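Local atomic coordinates of bifunctional protein PutA (Bdellovibrio bacteriovorus, PDB entry 5UR2), a protein that probably couples proline dehydrogenase and L-glutamate gamma-semialdehyde dehydrogenase activities in one flavoenzyme, oxidising proline to glutamate with FAD and NAD+. Residues K48-L60 / S65-F77. Sequence-based numbering, arbitrary orientation.
Sequences KFKTNMFRFVDVL and SGDEVARHLKEYF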
loop_
_atom_site.group_PDB
_atom_site.type_symbol
_atom_site.label_atom_id
_atom_site.label_comp_id
_atom_site.label_asym_id
_atom_site.label_seq_id
_atom_site.Cartn_x
_atom_site.Cartn_y
_atom_site.Cartn_z
ATOM N N LYS B 48 2.225 26.568 18.128
ATOM C CA LYS B 48 2.321 27.087 16.767
ATOM C C LYS B 48 2.791 28.534 16.778
ATOM O O LYS B 48 3.601 28.939 15.936
ATOM C CB LYS B 48 0.979 26.954 16.038
ATOM N N PHE B 49 2.303 29.329 17.727
ATOM C CA PHE B 49 2.809 30.689 17.851
ATOM C C PHE B 49 4.281 30.699 18.258
ATOM O O PHE B 49 5.066 31.511 17.749
ATOM C CB PHE B 49 1.969 31.477 18.855
ATOM C CG PHE B 49 2.458 32.865 19.067
ATOM C CD1 PHE B 49 2.066 33.884 18.218
ATOM C CD2 PHE B 49 3.333 33.150 20.106
ATOM C CE1 PHE B 49 2.534 35.169 18.397
ATOM C CE2 PHE B 49 3.805 34.428 20.294
ATOM C CZ PHE B 49 3.406 35.443 19.441
ATOM N N LYS B 50 4.674 29.809 19.174
ATOM C CA LYS B 50 6.069 29.747 19.595
ATOM C C LYS B 50 6.982 29.510 18.398
ATOM O O LYS B 50 7.986 30.208 18.219
ATOM C CB LYS B 50 6.253 28.641 20.637
ATOM C CG LYS B 50 7.711 28.415 21.039
ATOM C CD LYS B 50 7.844 27.347 22.127
ATOM C CE LYS B 50 9.297 27.049 22.443
ATOM N NZ LYS B 50 9.455 26.030 23.517
ATOM N N THR B 51 6.620 28.541 17.550
ATOM C CA THR B 51 7.407 28.240 16.360
ATOM C C THR B 51 7.481 29.445 15.433
ATOM O O THR B 51 8.567 29.843 14.997
ATOM C CB THR B 51 6.795 27.048 15.626
ATOM O OG1 THR B 51 6.967 25.857 16.402
ATOM C CG2 THR B 51 7.420 26.879 14.217
ATOM N N ASN B 52 6.330 30.051 15.127
ATOM C CA ASN B 52 6.322 31.153 14.173
ATOM C C ASN B 52 7.021 32.392 14.725
ATOM O O ASN B 52 7.733 33.084 13.989
ATOM C CB ASN B 52 4.888 31.482 13.761
ATOM C CG ASN B 52 4.259 30.388 12.921
ATOM O OD1 ASN B 52 4.957 29.566 12.322
ATOM N ND2 ASN B 52 2.934 30.374 12.864
ATOM N N MET B 53 6.829 32.701 16.008
ATOM C CA MET B 53 7.454 33.908 16.541
ATOM C C MET B 53 8.968 33.753 16.597
ATOM O O MET B 53 9.703 34.697 16.278
ATOM C CB MET B 53 6.867 34.272 17.907
ATOM C CG MET B 53 7.493 35.528 18.543
ATOM S SD MET B 53 7.385 37.069 17.569
ATOM C CE MET B 53 5.613 37.312 17.489
ATOM N N PHE B 54 9.458 32.574 16.994
ATOM C CA PHE B 54 10.907 32.381 17.073
ATOM C C PHE B 54 11.550 32.343 15.686
ATOM O O PHE B 54 12.670 32.836 15.507
ATOM C CB PHE B 54 11.245 31.091 17.830
ATOM C CG PHE B 54 10.927 31.128 19.309
ATOM C CD1 PHE B 54 10.237 32.189 19.878
ATOM C CD2 PHE B 54 11.357 30.100 20.138
ATOM C CE1 PHE B 54 9.952 32.207 21.239
ATOM C CE2 PHE B 54 11.082 30.117 21.505
ATOM C CZ PHE B 54 10.382 31.164 22.054
ATOM N N ARG B 55 10.868 31.756 14.695
ATOM C CA ARG B 55 11.382 31.761 13.330
ATOM C C ARG B 55 11.379 33.164 12.748
ATOM O O ARG B 55 12.331 33.566 12.064
ATOM C CB ARG B 55 10.545 30.835 12.450
ATOM C CG ARG B 55 10.770 29.361 12.735
ATOM C CD ARG B 55 9.947 28.480 11.815
ATOM N NE ARG B 55 10.367 27.085 11.924
ATOM C CZ ARG B 55 9.757 26.082 11.312
ATOM N NH1 ARG B 55 8.699 26.329 10.552
ATOM N NH2 ARG B 55 10.194 24.837 11.467
ATOM N N PHE B 56 10.317 33.922 13.008
ATOM C CA PHE B 56 10.276 35.297 12.533
ATOM C C PHE B 56 11.431 36.095 13.117
ATOM O O PHE B 56 12.158 36.783 12.392
ATOM C CB PHE B 56 8.955 35.958 12.912
ATOM C CG PHE B 56 8.854 37.371 12.441
ATOM C CD1 PHE B 56 8.458 37.642 11.144
ATOM C CD2 PHE B 56 9.215 38.427 13.263
ATOM C CE1 PHE B 56 8.378 38.941 10.687
ATOM C CE2 PHE B 56 9.147 39.728 12.808
ATOM C CZ PHE B 56 8.729 39.988 11.519
ATOM N N VAL B 57 11.638 35.981 14.429
ATOM C CA VAL B 57 12.749 36.686 15.059
ATOM C C VAL B 57 14.060 36.265 14.420
ATOM O O VAL B 57 14.944 37.097 14.178
ATOM C CB VAL B 57 12.737 36.443 16.580
ATOM C CG1 VAL B 57 14.005 36.978 17.235
ATOM C CG2 VAL B 57 11.523 37.107 17.186
ATOM N N ASP B 58 14.195 34.969 14.119
ATOM C CA ASP B 58 15.420 34.439 13.519
ATOM C C ASP B 58 15.739 35.115 12.189
ATOM O O ASP B 58 16.884 35.515 11.939
ATOM C CB ASP B 58 15.276 32.928 13.313
ATOM C CG ASP B 58 16.488 32.304 12.626
ATOM O OD1 ASP B 58 17.613 32.567 13.091
ATOM O OD2 ASP B 58 16.314 31.544 11.639
ATOM N N VAL B 59 14.737 35.253 11.319
ATOM C CA VAL B 59 15.004 35.725 9.959
ATOM C C VAL B 59 15.080 37.249 9.872
ATOM O O VAL B 59 15.715 37.774 8.947
ATOM C CB VAL B 59 13.944 35.180 8.980
ATOM C CG1 VAL B 59 12.578 35.760 9.284
ATOM C CG2 VAL B 59 14.348 35.430 7.521
ATOM N N LEU B 60 14.493 37.968 10.834
ATOM C CA LEU B 60 14.345 39.422 10.731
ATOM C C LEU B 60 15.616 40.175 10.343
ATOM O O LEU B 60 15.547 41.013 9.428
ATOM C CB LEU B 60 13.772 39.979 12.042
ATOM C CG LEU B 60 13.487 41.479 11.985
ATOM C CD1 LEU B 60 12.457 41.821 10.894
ATOM C CD2 LEU B 60 13.037 41.992 13.338
ATOM N N SER B 65 14.410 45.362 3.546
ATOM C CA SER B 65 13.452 46.333 3.019
ATOM C C SER B 65 12.184 46.254 3.849
ATOM O O SER B 65 11.841 45.197 4.383
ATOM C CB SER B 65 13.112 46.120 1.533
ATOM O OG SER B 65 11.907 45.384 1.362
ATOM N N GLY B 66 11.504 47.392 3.969
ATOM C CA GLY B 66 10.295 47.434 4.774
ATOM C C GLY B 66 9.180 46.574 4.218
ATOM O O GLY B 66 8.453 45.916 4.969
ATOM N N ASP B 67 9.022 46.573 2.893
ATOM C CA ASP B 67 7.982 45.755 2.279
ATOM C C ASP B 67 8.197 44.274 2.569
ATOM O O ASP B 67 7.232 43.534 2.793
ATOM C CB ASP B 67 7.925 46.026 0.779
ATOM C CG ASP B 67 7.327 47.388 0.459
ATOM O OD1 ASP B 67 6.407 47.827 1.183
ATOM O OD2 ASP B 67 7.778 48.020 -0.518
ATOM N N GLU B 68 9.456 43.826 2.585
ATOM C CA GLU B 68 9.739 42.413 2.838
ATOM C C GLU B 68 9.481 42.030 4.296
ATOM O O GLU B 68 9.067 40.898 4.571
ATOM C CB GLU B 68 11.188 42.087 2.455
ATOM C CG GLU B 68 11.469 42.020 0.961
ATOM C CD GLU B 68 10.842 40.803 0.302
ATOM O OE1 GLU B 68 11.538 39.771 0.167
ATOM O OE2 GLU B 68 9.651 40.873 -0.070
ATOM N N VAL B 69 9.694 42.955 5.240
ATOM C CA VAL B 69 9.358 42.668 6.634
ATOM C C VAL B 69 7.854 42.460 6.768
ATOM O O VAL B 69 7.397 41.521 7.433
ATOM C CB VAL B 69 9.870 43.794 7.559
ATOM C CG1 VAL B 69 9.468 43.538 9.000
ATOM C CG2 VAL B 69 11.386 43.956 7.448
ATOM N N ALA B 70 7.060 43.321 6.119
ATOM C CA ALA B 70 5.608 43.171 6.160
ATOM C C ALA B 70 5.159 41.873 5.506
ATOM O O ALA B 70 4.243 41.202 6.003
ATOM C CB ALA B 70 4.934 44.363 5.473
ATOM N N ARG B 71 5.796 41.493 4.394
ATOM C CA ARG B 71 5.467 40.222 3.756
ATOM C C ARG B 71 5.750 39.043 4.689
ATOM O O ARG B 71 4.907 38.152 4.853
ATOM C CB ARG B 71 6.240 40.068 2.442
ATOM C CG ARG B 71 5.915 38.758 1.724
ATOM C CD ARG B 71 6.585 38.612 0.357
ATOM N NE ARG B 71 8.044 38.499 0.395
ATOM C CZ ARG B 71 8.716 37.360 0.579
ATOM N NH1 ARG B 71 8.074 36.213 0.775
ATOM N NH2 ARG B 71 10.039 37.367 0.572
ATOM N N HIS B 72 6.928 39.026 5.323
ATOM C CA HIS B 72 7.232 37.924 6.235
ATOM C C HIS B 72 6.265 37.905 7.407
ATOM O O HIS B 72 5.840 36.833 7.859
ATOM C CB HIS B 72 8.675 38.018 6.741
ATOM C CG HIS B 72 9.692 37.537 5.754
ATOM N ND1 HIS B 72 10.115 38.301 4.691
ATOM C CD2 HIS B 72 10.363 36.365 5.664
ATOM C CE1 HIS B 72 11.017 37.630 3.999
ATOM N NE2 HIS B 72 11.186 36.451 4.569
ATOM N N LEU B 73 5.897 39.088 7.903
ATOM C CA LEU B 73 4.961 39.168 9.016
ATOM C C LEU B 73 3.626 38.527 8.652
ATOM O O LEU B 73 3.118 37.665 9.383
ATOM C CB LEU B 73 4.786 40.630 9.427
ATOM C CG LEU B 73 4.336 40.897 10.860
ATOM C CD1 LEU B 73 5.314 40.295 11.830
ATOM C CD2 LEU B 73 4.219 42.390 11.095
ATOM N N LYS B 74 3.062 38.912 7.500
ATOM C CA LYS B 74 1.791 38.339 7.065
ATOM C C LYS B 74 1.898 36.826 6.914
ATOM O O LYS B 74 1.001 36.086 7.334
ATOM C CB LYS B 74 1.346 38.987 5.750
ATOM N N GLU B 75 3.005 36.345 6.339
ATOM C CA GLU B 75 3.151 34.911 6.099
ATOM C C GLU B 75 3.307 34.135 7.398
ATOM O O GLU B 75 2.792 33.017 7.523
ATOM C CB GLU B 75 4.344 34.647 5.187
ATOM C CG GLU B 75 4.202 35.247 3.800
ATOM C CD GLU B 75 5.420 34.969 2.952
ATOM O OE1 GLU B 75 6.155 34.006 3.275
ATOM O OE2 GLU B 75 5.653 35.711 1.978
ATOM N N TYR B 76 4.028 34.695 8.372
ATOM C CA TYR B 76 4.233 33.966 9.621
ATOM C C TYR B 76 3.015 34.047 10.534
ATOM O O TYR B 76 2.786 33.126 11.327
ATOM C CB TYR B 76 5.472 34.485 10.356
ATOM C CG TYR B 76 6.792 33.860 9.920
ATOM C CD1 TYR B 76 7.115 32.562 10.276
ATOM C CD2 TYR B 76 7.714 34.576 9.169
ATOM C CE1 TYR B 76 8.322 31.979 9.884
ATOM C CE2 TYR B 76 8.927 34.006 8.776
ATOM C CZ TYR B 76 9.221 32.706 9.139
ATOM O OH TYR B 76 10.411 32.124 8.768
ATOM N N PHE B 77 2.232 35.123 10.436
ATOM C CA PHE B 77 1.022 35.296 11.248
ATOM C C PHE B 77 -0.194 35.686 10.403
ATOM O O PHE B 77 -1.095 34.878 10.161
ATOM C CB PHE B 77 1.265 36.354 12.319
ATOM C CG PHE B 77 2.610 36.234 12.997
ATOM C CD1 PHE B 77 2.815 35.312 14.019
ATOM C CD2 PHE B 77 3.670 37.046 12.609
ATOM C CE1 PHE B 77 4.054 35.206 14.642
ATOM C CE2 PHE B 77 4.900 36.941 13.222
ATOM C CZ PHE B 77 5.093 36.016 14.242
#
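E68 O is gripped twice by H72, a residue whose CB also meets the rim of the F56 ring across the contact. The backbone N of H72 and its ND1 reach that oxygen from opposite faces of the carbonyl plane, ND1 to E68 O being 2.8 Å. With NE2 hydrogen-bonded to the D758 carboxylate (OD2), the imidazole is fixed at both nitrogens, and V59 CG1 comes up to it obliquely. F56 is the knob of helix 48-59, set among V69, H72, L73 and Y76. Its CG stands anti to the backbone N (chi1 -180°), which carries the ring out to helix 66-76, where L73 CD1 lies over one of its faces in a CH-pi contact, 3.8 Å from the F56 ring centroid. These are two neighbouring helices of the PutA N-terminal region, joined by a short loop into an antiparallel helical hairpin, the segment axes 165° apart in direction. The return knob is Y76, between N52, R55, F56 and V59: its CD2 lies in the plane of the F56 ring, 3.7 Å from F56 CD1, and the two planes stand at 83°. R55 CB touches Y76 CE1 at 3.6 Å, and the tyrosine OH hydrogen-bonds to R976 NH1 of the second subunit. F77 completes the aromatic cluster at the far end, where the bent chain of M53 brings CE to 3.5 Å from F77 CZ. Helix 103-115 packs on F56, L60 and V69; at the hairpin's other end L60 CD1 meets V69 CG1 at 3.9 Å.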